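Local coordinates for anthranilate-CoA ligase (Stigmatella aurantiaca, PDB 4WV3), which belongs to the ANL superfamily of AMP-binding enzymes and combines a large AMP-binding region with a smaller C-terminal domain, at residues R211-A216 with L252-R257; F220-G225 with I262-P267; T268-A273 with R288-A293; Y303-K306 with D312-D315. All coordinates share one frame; numbering follows the deposited sequence.

Overall arrangement
The four contacts follow neighbouring parallel strands across one mixed sheet, in the order 211-214, 262-265, 289-292 and 313-318, so that each joins a strand to a helix lying against it. The centres of interactions 1 and 2 are about 11 Å apart. Those of interactions 2 and 3 are about 9 Å apart, and those of interactions 3 and 4 about 8 Å. A probable hydrogen bond of 2.9 Å between F213 N and I262 O stitches interactions 1 and 2; one of 2.7 Å between F263 O and V291 N stitches 2 and 3. Interactions 2 and 3 touch 3UK, D315 OD1 of interaction 4 is hydrogen-bonded to it, and interaction 1 does not reach it.

Interaction 1 (R211-A216 with L252-R257)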
loop_
_atom_site.group_PDB
_atom_site.type_symbol
_atom_site.label_atom_id
_atom_site.label_comp_id
_atom_site.label_asym_id
_atom_site.label_seq_id
_atom_site.Cartn_x
_atom_site.Cartn_y
_atom_site.Cartn_z
ATOM N N ARG A 211 -2.552 17.270 -8.082
ATOM C CA ARG A 211 -1.169 16.924 -7.783
ATOM C C ARG A 211 -1.144 15.982 -6.587
ATOM O O ARG A 211 -1.549 16.353 -5.487
ATOM C CB ARG A 211 -0.348 18.176 -7.487
ATOM C CG ARG A 211 1.069 17.891 -7.017
ATOM C CD ARG A 211 1.877 19.173 -6.933
ATOM N NE ARG A 211 1.936 19.851 -8.223
ATOM C CZ ARG A 211 2.473 21.051 -8.414
ATOM N NH1 ARG A 211 2.997 21.717 -7.394
ATOM N NH2 ARG A 211 2.482 21.588 -9.627
ATOM N N THR A 212 -0.674 14.759 -6.809
ATOM C CA THR A 212 -0.714 13.731 -5.775
ATOM C C THR A 212 0.544 13.697 -4.915
ATOM O O THR A 212 1.629 14.075 -5.356
ATOM C CB THR A 212 -0.927 12.329 -6.380
ATOM O OG1 THR A 212 0.127 12.044 -7.309
ATOM C CG2 THR A 212 -2.269 12.250 -7.092
ATOM N N PHE A 213 0.379 13.239 -3.679
ATOM C CA PHE A 213 1.501 12.991 -2.784
ATOM C C PHE A 213 1.146 11.875 -1.812
ATOM O O PHE A 213 0.244 12.018 -0.988
ATOM C CB PHE A 213 1.894 14.260 -2.024
ATOM C CG PHE A 213 2.868 14.016 -0.904
ATOM C CD1 PHE A 213 4.040 13.313 -1.126
ATOM C CD2 PHE A 213 2.613 14.501 0.369
ATOM C CE1 PHE A 213 4.937 13.086 -0.096
ATOM C CE2 PHE A 213 3.507 14.280 1.403
ATOM C CZ PHE A 213 4.671 13.572 1.169
ATOM N N ALA A 214 1.856 10.759 -1.924
ATOM C CA ALA A 214 1.616 9.614 -1.058
ATOM C C ALA A 214 2.809 9.356 -0.155
ATOM O O ALA A 214 3.953 9.344 -0.610
ATOM C CB ALA A 214 1.312 8.380 -1.886
ATOM N N LEU A 215 2.539 9.152 1.130
ATOM C CA LEU A 215 3.578 8.739 2.057
ATOM C C LEU A 215 3.942 7.293 1.746
ATOM O O LEU A 215 5.069 6.858 1.981
ATOM C CB LEU A 215 3.103 8.880 3.503
ATOM C CG LEU A 215 4.146 8.586 4.583
ATOM C CD1 LEU A 215 5.399 9.411 4.342
ATOM C CD2 LEU A 215 3.580 8.856 5.966
ATOM N N ALA A 216 2.971 6.560 1.205
ATOM C CA ALA A 216 3.188 5.192 0.755
ATOM C C ALA A 216 4.224 5.163 -0.361
ATOM O O ALA A 216 4.182 5.981 -1.280
ATOM C CB ALA A 216 1.880 4.578 0.280
ATOM N N LEU A 252 4.429 16.699 6.477
ATOM C CA LEU A 252 3.546 17.860 6.437
ATOM C C LEU A 252 4.221 19.053 5.774
ATOM O O LEU A 252 3.559 19.900 5.172
ATOM C CB LEU A 252 3.090 18.234 7.847
ATOM C CG LEU A 252 2.277 17.170 8.584
ATOM C CD1 LEU A 252 1.908 17.651 9.977
ATOM C CD2 LEU A 252 1.032 16.804 7.792
ATOM N N SER A 253 5.544 19.115 5.885
ATOM C CA SER A 253 6.311 20.199 5.286
ATOM C C SER A 253 6.402 20.021 3.775
ATOM O O SER A 253 6.414 20.997 3.025
ATOM C CB SER A 253 7.709 20.261 5.896
ATOM O OG SER A 253 7.631 20.263 7.309
ATOM N N THR A 254 6.469 18.767 3.338
ATOM C CA THR A 254 6.463 18.448 1.916
ATOM C C THR A 254 5.145 18.906 1.300
ATOM O O THR A 254 5.117 19.434 0.187
ATOM C CB THR A 254 6.667 16.937 1.679
ATOM O OG1 THR A 254 7.961 16.549 2.158
ATOM C CG2 THR A 254 6.567 16.603 0.199
ATOM N N ILE A 255 4.060 18.712 2.042
ATOM C CA ILE A 255 2.743 19.184 1.631
ATOM C C ILE A 255 2.736 20.705 1.484
ATOM O O ILE A 255 2.137 21.248 0.556
ATOM C CB ILE A 255 1.653 18.753 2.637
ATOM C CG1 ILE A 255 1.586 17.227 2.727
ATOM C CG2 ILE A 255 0.296 19.324 2.248
ATOM C CD1 ILE A 255 0.513 16.713 3.663
ATOM N N SER A 256 3.419 21.388 2.397
ATOM C CA SER A 256 3.497 22.843 2.359
ATOM C C SER A 256 4.339 23.340 1.188
ATOM O O SER A 256 3.958 24.284 0.495
ATOM C CB SER A 256 4.061 23.389 3.673
ATOM O OG SER A 256 3.156 23.177 4.742
ATOM N N ARG A 257 5.481 22.699 0.967
ATOM C CA ARG A 257 6.412 23.141 -0.067
ATOM C C ARG A 257 5.909 22.877 -1.484
ATOM O O ARG A 257 5.852 23.790 -2.308
ATOM C CB ARG A 257 7.787 22.495 0.129
ATOM C CG ARG A 257 8.778 22.825 -0.978
ATOM C CD ARG A 257 10.170 22.303 -0.665
ATOM N NE ARG A 257 10.763 22.980 0.485
ATOM C CZ ARG A 257 11.484 24.094 0.405
ATOM N NH1 ARG A 257 11.701 24.664 -0.772
ATOM N NH2 ARG A 257 11.986 24.640 1.505
#
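The phenyl ring of F213 receives the helix on two fronts. One of its faces is covered by the methyl of T254, and I255 arrives at the ring edge, close to the ring plane. The methyl sits over the face with T254 CG2 4.0 Å from the centroid of the F213 ring and 21° off the normal, a CH-pi contact. It is displaced toward the rim, so that the closest approach is T254 CG2 to F213 CZ at 3.7 Å. At the edge, I255 CG1 lies 3.7 Å from F213 CD2 and nearly as close to CE2.

The threonine is turned so that its two branches do different work. CG2 stands anti to the backbone N and faces the ring, whereas OG1, at a chi1 of -63°, turns back along the helix to form a hydrogen bond with N250 O. The F213 side chain crosses both helix residues at about a right angle.

Around this meeting, V239 and F241 touch both F213 and T254, while the ring of F263 meets F213 with the planes about 30° apart. Helix 248-258 links strands 237-239 and 262-265, and strand 211-214 lies between those two in the sheet, so F213 is where the connection rests on the strand it passes over. Since T254 settles its hydroxyl within its own helix, what crosses from helix to strand is apolar throughout: methyl and methylene groups on a buried aromatic ring, held by dispersion and the exclusion of water.

Interaction 2 (F220-G225 with I262-P267). With 3UK (5'-O-[(S)-[(2-aminobenzoyl)oxy](hydroxy)phosphoryl]adenosine), chain C.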
loop_
_atom_site.group_PDB
_atom_site.type_symbol
_atom_site.label_atom_id
_atom_site.label_comp_id
_atom_site.label_asym_id
_atom_site.label_seq_id
_atom_site.Cartn_x
_atom_site.Cartn_y
_atom_site.Cartn_z
ATOM N N PHE A 220 4.953 -0.204 -2.852
ATOM C CA PHE A 220 3.612 -0.491 -2.366
ATOM C C PHE A 220 2.623 -0.022 -3.427
ATOM O O PHE A 220 2.599 1.159 -3.773
ATOM C CB PHE A 220 3.370 0.259 -1.054
ATOM C CG PHE A 220 2.140 -0.181 -0.310
ATOM C CD1 PHE A 220 1.472 -1.342 -0.660
ATOM C CD2 PHE A 220 1.651 0.575 0.743
ATOM C CE1 PHE A 220 0.341 -1.740 0.026
ATOM C CE2 PHE A 220 0.522 0.182 1.432
ATOM C CZ PHE A 220 -0.133 -0.976 1.074
ATOM N N THR A 221 1.810 -0.941 -3.944
ATOM C CA THR A 221 0.896 -0.620 -5.044
ATOM C C THR A 221 -0.134 0.444 -4.673
ATOM O O THR A 221 -0.720 1.082 -5.550
ATOM C CB THR A 221 0.177 -1.870 -5.598
ATOM O OG1 THR A 221 -0.526 -2.536 -4.541
ATOM C CG2 THR A 221 1.175 -2.828 -6.229
ATOM N N PHE A 222 -0.352 0.629 -3.376
ATOM C CA PHE A 222 -1.196 1.716 -2.896
ATOM C C PHE A 222 -0.573 3.049 -3.292
ATOM O O PHE A 222 -1.271 3.977 -3.703
ATOM C CB PHE A 222 -1.373 1.625 -1.379
ATOM C CG PHE A 222 -2.103 2.793 -0.780
ATOM C CD1 PHE A 222 -3.273 3.265 -1.353
ATOM C CD2 PHE A 222 -1.629 3.407 0.367
ATOM C CE1 PHE A 222 -3.948 4.339 -0.801
ATOM C CE2 PHE A 222 -2.300 4.480 0.925
ATOM C CZ PHE A 222 -3.461 4.946 0.340
ATOM N N GLY A 223 0.748 3.129 -3.185
ATOM C CA GLY A 223 1.480 4.313 -3.591
ATOM C C GLY A 223 1.783 4.319 -5.077
ATOM O O GLY A 223 1.773 5.375 -5.712
ATOM N N THR A 224 2.050 3.139 -5.632
ATOM C CA THR A 224 2.374 3.004 -7.049
ATOM C C THR A 224 1.258 3.561 -7.925
ATOM O O THR A 224 1.503 4.349 -8.838
ATOM C CB THR A 224 2.618 1.534 -7.439
ATOM O OG1 THR A 224 3.554 0.940 -6.531
ATOM C CG2 THR A 224 3.162 1.443 -8.856
ATOM N N GLY A 225 0.028 3.152 -7.636
ATOM C CA GLY A 225 -1.122 3.647 -8.364
ATOM C C GLY A 225 -1.441 5.085 -8.004
ATOM O O GLY A 225 -1.418 5.969 -8.860
ATOM N N ILE A 262 -3.876 16.114 -3.495
ATOM C CA ILE A 262 -4.308 14.811 -3.005
ATOM C C ILE A 262 -3.226 14.205 -2.116
ATOM O O ILE A 262 -2.049 14.196 -2.478
ATOM C CB ILE A 262 -4.602 13.840 -4.167
ATOM C CG1 ILE A 262 -5.509 14.502 -5.209
ATOM C CG2 ILE A 262 -5.227 12.554 -3.645
ATOM C CD1 ILE A 262 -6.885 14.860 -4.689
ATOM N N PHE A 263 -3.624 13.701 -0.953
ATOM C CA PHE A 263 -2.672 13.125 -0.010
ATOM C C PHE A 263 -3.051 11.702 0.390
ATOM O O PHE A 263 -4.158 11.456 0.868
ATOM C CB PHE A 263 -2.547 14.012 1.232
ATOM C CG PHE A 263 -1.569 13.498 2.250
ATOM C CD1 PHE A 263 -0.244 13.282 1.909
ATOM C CD2 PHE A 263 -1.971 13.244 3.552
ATOM C CE1 PHE A 263 0.660 12.812 2.844
ATOM C CE2 PHE A 263 -1.070 12.777 4.492
ATOM C CZ PHE A 263 0.246 12.561 4.137
ATOM N N TYR A 264 -2.125 10.769 0.190
ATOM C CA TYR A 264 -2.344 9.375 0.561
ATOM C C TYR A 264 -1.532 9.023 1.803
ATOM O O TYR A 264 -0.382 9.444 1.942
ATOM C CB TYR A 264 -1.936 8.434 -0.575
ATOM C CG TYR A 264 -2.612 8.684 -1.906
ATOM C CD1 TYR A 264 -2.196 9.717 -2.737
ATOM C CD2 TYR A 264 -3.643 7.864 -2.345
ATOM C CE1 TYR A 264 -2.804 9.940 -3.956
ATOM C CE2 TYR A 264 -4.258 8.080 -3.563
ATOM C CZ TYR A 264 -3.834 9.119 -4.365
ATOM O OH TYR A 264 -4.441 9.336 -5.581
ATOM N N ASN A 265 -2.131 8.241 2.694
ATOM C CA ASN A 265 -1.446 7.787 3.899
ATOM C C ASN A 265 -2.194 6.629 4.552
ATOM O O ASN A 265 -3.270 6.240 4.100
ATOM C CB ASN A 265 -1.284 8.941 4.894
ATOM C CG ASN A 265 -0.124 8.731 5.851
ATOM O OD1 ASN A 265 0.344 7.608 6.038
ATOM N ND2 ASN A 265 0.343 9.812 6.464
ATOM N N ALA A 266 -1.610 6.078 5.610
ATOM C CA ALA A 266 -2.249 5.030 6.394
ATOM C C ALA A 266 -2.740 5.639 7.702
ATOM O O ALA A 266 -2.227 6.675 8.125
ATOM C CB ALA A 266 -1.261 3.901 6.663
ATOM N N PRO A 267 -3.745 5.011 8.339
ATOM C CA PRO A 267 -4.270 5.483 9.626
ATOM C C PRO A 267 -3.180 5.716 10.670
ATOM O O PRO A 267 -3.296 6.639 11.477
ATOM C CB PRO A 267 -5.180 4.337 10.064
ATOM C CG PRO A 267 -5.676 3.768 8.789
ATOM C CD PRO A 267 -4.528 3.875 7.820
HETATM C C10 3UK C . -5.900 -4.635 4.346
HETATM C C15 3UK C . -7.464 -2.703 4.535
HETATM C C17 3UK C . -9.293 -2.149 5.919
HETATM C C21 3UK C . -6.835 -5.728 3.912
HETATM C C26 3UK C . -3.506 -1.836 -0.558
HETATM C C28 3UK C . -4.913 0.079 -0.983
HETATM O O01 3UK C . -2.661 -2.653 1.552
HETATM C C02 3UK C . -2.935 -2.939 0.408
HETATM O O03 3UK C . -2.410 -4.127 -0.171
HETATM P P04 3UK C . -1.688 -5.228 0.722
HETATM O O05 3UK C . -1.193 -6.380 -0.208
HETATM O O06 3UK C . -2.677 -5.863 1.816
HETATM C C07 3UK C . -4.094 -5.846 1.587
HETATM C C08 3UK C . -4.784 -6.060 2.904
HETATM O O09 3UK C . -4.644 -4.881 3.727
HETATM N N11 3UK C . -6.396 -3.358 3.947
HETATM C C12 3UK C . -5.895 -2.583 2.939
HETATM N N13 3UK C . -6.632 -1.440 2.872
HETATM C C14 3UK C . -7.611 -1.490 3.850
HETATM N N16 3UK C . -8.307 -3.009 5.555
HETATM N N18 3UK C . -9.484 -0.985 5.313
HETATM C C19 3UK C . -8.693 -0.609 4.296
HETATM N N20 3UK C . -8.905 0.640 3.652
HETATM O O22 3UK C . -6.888 -6.734 4.906
HETATM C C23 3UK C . -6.231 -6.257 2.700
HETATM O O24 3UK C . -6.532 -7.661 2.571
HETATM O O25 3UK C . -0.481 -4.613 1.409
HETATM C C27 3UK C . -4.407 -0.906 -0.100
HETATM C C29 3UK C . -4.490 0.107 -2.355
HETATM C C30 3UK C . -3.591 -0.825 -2.814
HETATM C C31 3UK C . -3.081 -1.809 -1.932
HETATM N N32 3UK C . -2.123 -2.800 -2.419
#
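F222 and Y264 make the tight part of this contact, an offset edge-to-face pair in which the edge of Y264 is directed at the face of F222. Their planes stand at 77° and the centroids are 5.8 Å apart. The closest carbons are F222 CE1 and Y264 CD2, at 3.9 Å. F222 has CG anti to its backbone N (chi1 174°), which carries the ring from helix 221-234 across to the strand.

The sparser side lies toward N265. Its CB points away from the helix, and its share is a single backbone carbonyl: N265 O sits at the edge of the F222 ring, 3.8 Å from CE2, an approach as close but without a second side chain. Nothing here opens to solvent, for all three touching residues are buried.

On its other flank F222 meets 3UK, with CD1 3.5 Å from 3UK C29. Its neighbours at the start of the helix join in. T221 OG1 accepts a hydrogen bond of 2.7 Å from 3UK N32, at an N-H...O angle of 148°, and is hydrogen-bonded to F323 O as well. F220 brings the rim of its ring to 3UK, CZ being 3.1 Å from O01 near the ring plane, while F222 CB lies over the centre of one of its faces. A helix N-terminus presenting three consecutive residues to the aminobenzoyl end of 3UK, backed by an aromatic from a core strand, forms one wall of the ligand pocket in this AMP-binding fold.

Interaction 3 (T268-A273 with R288-A293). With 3UK (5'-O-[(S)-[(2-aminobenzoyl)oxy](hydroxy)phosphoryl]adenosine), chain C.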
loop_
_atom_site.group_PDB
_atom_site.type_symbol
_atom_site.label_atom_id
_atom_site.label_comp_id
_atom_site.label_asym_id
_atom_site.label_seq_id
_atom_site.Cartn_x
_atom_site.Cartn_y
_atom_site.Cartn_z
ATOM N N THR A 268 -2.135 4.895 10.648
ATOM C CA THR A 268 -1.021 5.061 11.572
ATOM C C THR A 268 -0.234 6.333 11.260
ATOM O O THR A 268 0.396 6.916 12.142
ATOM C CB THR A 268 -0.073 3.840 11.556
ATOM O OG1 THR A 268 0.959 4.022 12.531
ATOM C CG2 THR A 268 0.558 3.663 10.182
ATOM N N GLY A 269 -0.283 6.762 10.002
ATOM C CA GLY A 269 0.389 7.977 9.581
ATOM C C GLY A 269 -0.431 9.207 9.911
ATOM O O GLY A 269 0.110 10.234 10.322
ATOM N N TYR A 270 -1.744 9.101 9.729
ATOM C CA TYR A 270 -2.652 10.188 10.076
ATOM C C TYR A 270 -2.652 10.438 11.581
ATOM O O TYR A 270 -2.738 11.581 12.030
ATOM C CB TYR A 270 -4.073 9.885 9.596
ATOM C CG TYR A 270 -4.274 10.037 8.104
ATOM C CD1 TYR A 270 -4.296 11.294 7.512
ATOM C CD2 TYR A 270 -4.457 8.927 7.291
ATOM C CE1 TYR A 270 -4.484 11.441 6.150
ATOM C CE2 TYR A 270 -4.647 9.063 5.927
ATOM C CZ TYR A 270 -4.660 10.322 5.361
ATOM O OH TYR A 270 -4.848 10.460 4.005
ATOM N N ALA A 271 -2.551 9.361 12.354
ATOM C CA ALA A 271 -2.529 9.459 13.809
ATOM C C ALA A 271 -1.229 10.087 14.301
ATOM O O ALA A 271 -1.231 10.887 15.237
ATOM C CB ALA A 271 -2.729 8.089 14.438
ATOM N N ALA A 272 -0.122 9.717 13.663
ATOM C CA ALA A 272 1.185 10.262 14.012
ATOM C C ALA A 272 1.257 11.758 13.721
ATOM O O ALA A 272 1.884 12.515 14.464
ATOM C CB ALA A 272 2.284 9.522 13.265
ATOM N N ALA A 273 0.614 12.179 12.637
ATOM C CA ALA A 273 0.603 13.585 12.250
ATOM C C ALA A 273 -0.217 14.418 13.229
ATOM O O ALA A 273 0.199 15.504 13.633
ATOM C CB ALA A 273 0.067 13.742 10.835
ATOM N N ARG A 288 -7.263 19.084 -1.295
ATOM C CA ARG A 288 -8.704 19.112 -1.507
ATOM C C ARG A 288 -9.304 17.774 -1.096
ATOM O O ARG A 288 -10.484 17.686 -0.760
ATOM C CB ARG A 288 -9.048 19.436 -2.967
ATOM C CG ARG A 288 -8.771 18.312 -3.956
ATOM C CD ARG A 288 -9.160 18.724 -5.371
ATOM N NE ARG A 288 -8.983 17.644 -6.339
ATOM C CZ ARG A 288 -9.947 16.806 -6.709
ATOM N NH1 ARG A 288 -11.162 16.921 -6.192
ATOM N NH2 ARG A 288 -9.697 15.854 -7.597
ATOM N N LEU A 289 -8.472 16.737 -1.116
ATOM C CA LEU A 289 -8.890 15.399 -0.719
ATOM C C LEU A 289 -7.729 14.614 -0.121
ATOM O O LEU A 289 -6.572 14.812 -0.493
ATOM C CB LEU A 289 -9.457 14.631 -1.915
ATOM C CG LEU A 289 -10.926 14.860 -2.274
ATOM C CD1 LEU A 289 -11.312 14.023 -3.482
ATOM C CD2 LEU A 289 -11.819 14.538 -1.085
ATOM N N CYS A 290 -8.051 13.724 0.809
ATOM C CA CYS A 290 -7.064 12.814 1.374
ATOM C C CYS A 290 -7.546 11.378 1.226
ATOM O O CYS A 290 -8.749 11.119 1.195
ATOM C CB CYS A 290 -6.801 13.139 2.845
ATOM S SG CYS A 290 -5.919 14.694 3.117
ATOM N N VAL A 291 -6.602 10.448 1.124
ATOM C CA VAL A 291 -6.931 9.038 0.952
ATOM C C VAL A 291 -6.241 8.193 2.018
ATOM O O VAL A 291 -5.067 8.404 2.324
ATOM C CB VAL A 291 -6.520 8.534 -0.449
ATOM C CG1 VAL A 291 -6.908 7.074 -0.634
ATOM C CG2 VAL A 291 -7.151 9.394 -1.532
ATOM N N SER A 292 -6.977 7.240 2.584
ATOM C CA SER A 292 -6.429 6.332 3.586
ATOM C C SER A 292 -6.663 4.877 3.197
ATOM O O SER A 292 -7.721 4.531 2.671
ATOM C CB SER A 292 -7.047 6.608 4.958
ATOM O OG SER A 292 -6.552 5.707 5.931
ATOM N N ALA A 293 -5.672 4.030 3.458
ATOM C CA ALA A 293 -5.784 2.605 3.159
ATOM C C ALA A 293 -4.641 1.871 3.856
ATOM O O ALA A 293 -3.850 2.484 4.569
ATOM C CB ALA A 293 -5.481 2.341 1.693
HETATM C C10 3UK C . -5.900 -4.635 4.346
HETATM C C15 3UK C . -7.464 -2.703 4.535
HETATM C C17 3UK C . -9.293 -2.149 5.919
HETATM C C21 3UK C . -6.835 -5.728 3.912
HETATM C C26 3UK C . -3.506 -1.836 -0.558
HETATM C C28 3UK C . -4.913 0.079 -0.983
HETATM O O01 3UK C . -2.661 -2.653 1.552
HETATM C C02 3UK C . -2.935 -2.939 0.408
HETATM O O03 3UK C . -2.410 -4.127 -0.171
HETATM P P04 3UK C . -1.688 -5.228 0.722
HETATM O O05 3UK C . -1.193 -6.380 -0.208
HETATM O O06 3UK C . -2.677 -5.863 1.816
HETATM C C07 3UK C . -4.094 -5.846 1.587
HETATM C C08 3UK C . -4.784 -6.060 2.904
HETATM O O09 3UK C . -4.644 -4.881 3.727
HETATM N N11 3UK C . -6.396 -3.358 3.947
HETATM C C12 3UK C . -5.895 -2.583 2.939
HETATM N N13 3UK C . -6.632 -1.440 2.872
HETATM C C14 3UK C . -7.611 -1.490 3.850
HETATM N N16 3UK C . -8.307 -3.009 5.555
HETATM N N18 3UK C . -9.484 -0.985 5.313
HETATM C C19 3UK C . -8.693 -0.609 4.296
HETATM N N20 3UK C . -8.905 0.640 3.652
HETATM O O22 3UK C . -6.888 -6.734 4.906
HETATM C C23 3UK C . -6.231 -6.257 2.700
HETATM O O24 3UK C . -6.532 -7.661 2.571
HETATM O O25 3UK C . -0.481 -4.613 1.409
HETATM C C27 3UK C . -4.407 -0.906 -0.100
HETATM C C29 3UK C . -4.490 0.107 -2.355
HETATM C C30 3UK C . -3.591 -0.825 -2.814
HETATM C C31 3UK C . -3.081 -1.809 -1.932
HETATM N N32 3UK C . -2.123 -2.800 -2.419
#
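C290 is the first residue of strand 289-292 to meet Y270. It points toward helix 267-274, and its CB lies 3.5 Å from Y270 OH, while the phenol carbon behind that oxygen packs more loosely on the same methylene.

V291 follows with its side chain turned the other way, onto Y264, and offers its carbonyl instead. Y270 OH donates to V291 O over 2.7 Å. The hydroxyl stands well above the carbonyl plane, 66° out of it, rather than on a lone pair. The same V291 O also takes a probable hydrogen bond from N265 N of the adjacent strand, so a buried phenol shares an acceptor with the sheet ladder. From the ring's standpoint V291 O lies at the edge, in its plane.

S292 returns to the helix side. Its CB is 3.6 Å from Y270 CE2, and I313 of the next strand touches both residues. With CG anti to the carbonyl carbon (chi1 -75°), the Y270 ring is directed at the strand; the axes of helix segment 268-273 and strand 289-292 approach to 10.3 Å.

A293 ends the segment beyond the strand, with CB 3.5 Å from 3UK C28. Strand 262-265, helix 267-274 and strand 289-292 together form a beta-alpha-beta crossover between adjacent parallel strands, and the C-terminal end of the second strand delivers a residue to the ligand pocket, as in many nucleotide-binding alpha/beta folds.

Interaction 4 (Y303-K306 with D312-D315); sequences YAWK and DIID
W305 meets I313 almost from its root. Its CB is 3.7 Å from I313 CD1, and CG comes nearer to the same methyl. W305 CD1 touches both I313 CG1 and I313 CD1, each at 3.5 Å, and by NE1 the isoleucine is already receding. I313 CD1 thus lies over one face of the five-membered ring, 3.8 Å from its centroid and 28° off the normal, a CH-pi contact. The indole also meets the ring of Y270 edge-to-face, and the ring of F279 packs against it as well.

A charged pair lies at the more exposed side of the contact. K306 bends at chi2 (62°), then runs extended, bringing CE beside D312 OD2 before NZ forms a salt bridge to that oxygen at 2.9 Å. The ammonium approaches from above the carboxylate plane, about 60° out of it. NZ is also hydrogen-bonded to G310 O, so it is tied to the turn after its helix as well as to D312.

Helix 299-309 connects strands 289-292 and 313-318. W305 touches C290 on the first, I313 on the second, and A273 and L274 on the neighbouring helix 267-274.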
loop_
_atom_site.group_PDB
_atom_site.type_symbol
_atom_site.label_atom_id
_atom_site.label_comp_id
_atom_site.label_asym_id
_atom_site.label_seq_id
_atom_site.Cartn_x
_atom_site.Cartn_y
_atom_site.Cartn_z
ATOM N N TYR A 303 -12.720 12.161 11.891
ATOM C CA TYR A 303 -13.247 13.407 12.434
ATOM C C TYR A 303 -12.131 14.333 12.908
ATOM O O TYR A 303 -12.188 15.543 12.694
ATOM C CB TYR A 303 -14.233 13.138 13.574
ATOM C CG TYR A 303 -15.556 12.563 13.119
ATOM C CD1 TYR A 303 -16.400 13.289 12.290
ATOM C CD2 TYR A 303 -15.964 11.301 13.527
ATOM C CE1 TYR A 303 -17.611 12.768 11.871
ATOM C CE2 TYR A 303 -17.172 10.772 13.114
ATOM C CZ TYR A 303 -17.991 11.510 12.287
ATOM O OH TYR A 303 -19.195 10.985 11.876
ATOM N N ALA A 304 -11.115 13.760 13.547
ATOM C CA ALA A 304 -9.994 14.541 14.061
ATOM C C ALA A 304 -9.245 15.246 12.935
ATOM O O ALA A 304 -8.750 16.359 13.108
ATOM C CB ALA A 304 -9.048 13.656 14.859
ATOM N N TRP A 305 -9.169 14.594 11.781
ATOM C CA TRP A 305 -8.520 15.178 10.616
ATOM C C TRP A 305 -9.448 16.188 9.950
ATOM O O TRP A 305 -9.006 17.229 9.465
ATOM C CB TRP A 305 -8.128 14.083 9.623
ATOM C CG TRP A 305 -7.249 14.563 8.509
ATOM C CD1 TRP A 305 -7.646 14.985 7.274
ATOM C CD2 TRP A 305 -5.820 14.669 8.528
ATOM N NE1 TRP A 305 -6.554 15.347 6.523
ATOM C CE2 TRP A 305 -5.421 15.162 7.270
ATOM C CE3 TRP A 305 -4.840 14.395 9.488
ATOM C CZ2 TRP A 305 -4.084 15.389 6.947
ATOM C CZ3 TRP A 305 -3.514 14.618 9.164
ATOM C CH2 TRP A 305 -3.148 15.111 7.906
ATOM N N LYS A 306 -10.741 15.876 9.941
ATOM C CA LYS A 306 -11.745 16.741 9.332
ATOM C C LYS A 306 -11.905 18.044 10.108
ATOM O O LYS A 306 -12.172 19.094 9.527
ATOM C CB LYS A 306 -13.089 16.015 9.248
ATOM C CG LYS A 306 -14.215 16.837 8.642
ATOM C CD LYS A 306 -13.904 17.221 7.206
ATOM C CE LYS A 306 -15.050 17.996 6.581
ATOM N NZ LYS A 306 -14.761 18.363 5.167
ATOM N N ASP A 312 -11.883 16.119 3.810
ATOM C CA ASP A 312 -12.398 14.763 3.935
ATOM C C ASP A 312 -11.319 13.746 3.587
ATOM O O ASP A 312 -10.512 13.971 2.686
ATOM C CB ASP A 312 -13.595 14.557 3.004
ATOM C CG ASP A 312 -14.788 15.407 3.387
ATOM O OD1 ASP A 312 -15.433 15.967 2.476
ATOM O OD2 ASP A 312 -15.088 15.508 4.594
ATOM N N ILE A 313 -11.306 12.628 4.304
ATOM C CA ILE A 313 -10.409 11.529 3.972
ATOM C C ILE A 313 -11.182 10.397 3.307
ATOM O O ILE A 313 -12.186 9.923 3.840
ATOM C CB ILE A 313 -9.690 10.972 5.212
ATOM C CG1 ILE A 313 -8.796 12.040 5.841
ATOM C CG2 ILE A 313 -8.858 9.758 4.838
ATOM C CD1 ILE A 313 -7.954 11.521 6.986
ATOM N N ILE A 314 -10.718 9.970 2.138
ATOM C CA ILE A 314 -11.355 8.868 1.430
ATOM C C ILE A 314 -10.711 7.542 1.819
ATOM O O ILE A 314 -9.590 7.241 1.408
ATOM C CB ILE A 314 -11.268 9.050 -0.098
ATOM C CG1 ILE A 314 -11.883 10.390 -0.509
ATOM C CG2 ILE A 314 -11.958 7.895 -0.813
ATOM C CD1 ILE A 314 -13.333 10.548 -0.098
ATOM N N ASP A 315 -11.422 6.756 2.622
ATOM C CA ASP A 315 -10.946 5.437 3.021
ATOM C C ASP A 315 -11.443 4.369 2.054
ATOM O O ASP A 315 -12.633 4.298 1.749
ATOM C CB ASP A 315 -11.403 5.104 4.443
ATOM C CG ASP A 315 -10.922 3.737 4.907
ATOM O OD1 ASP A 315 -9.824 3.315 4.487
ATOM O OD2 ASP A 315 -11.643 3.086 5.692
#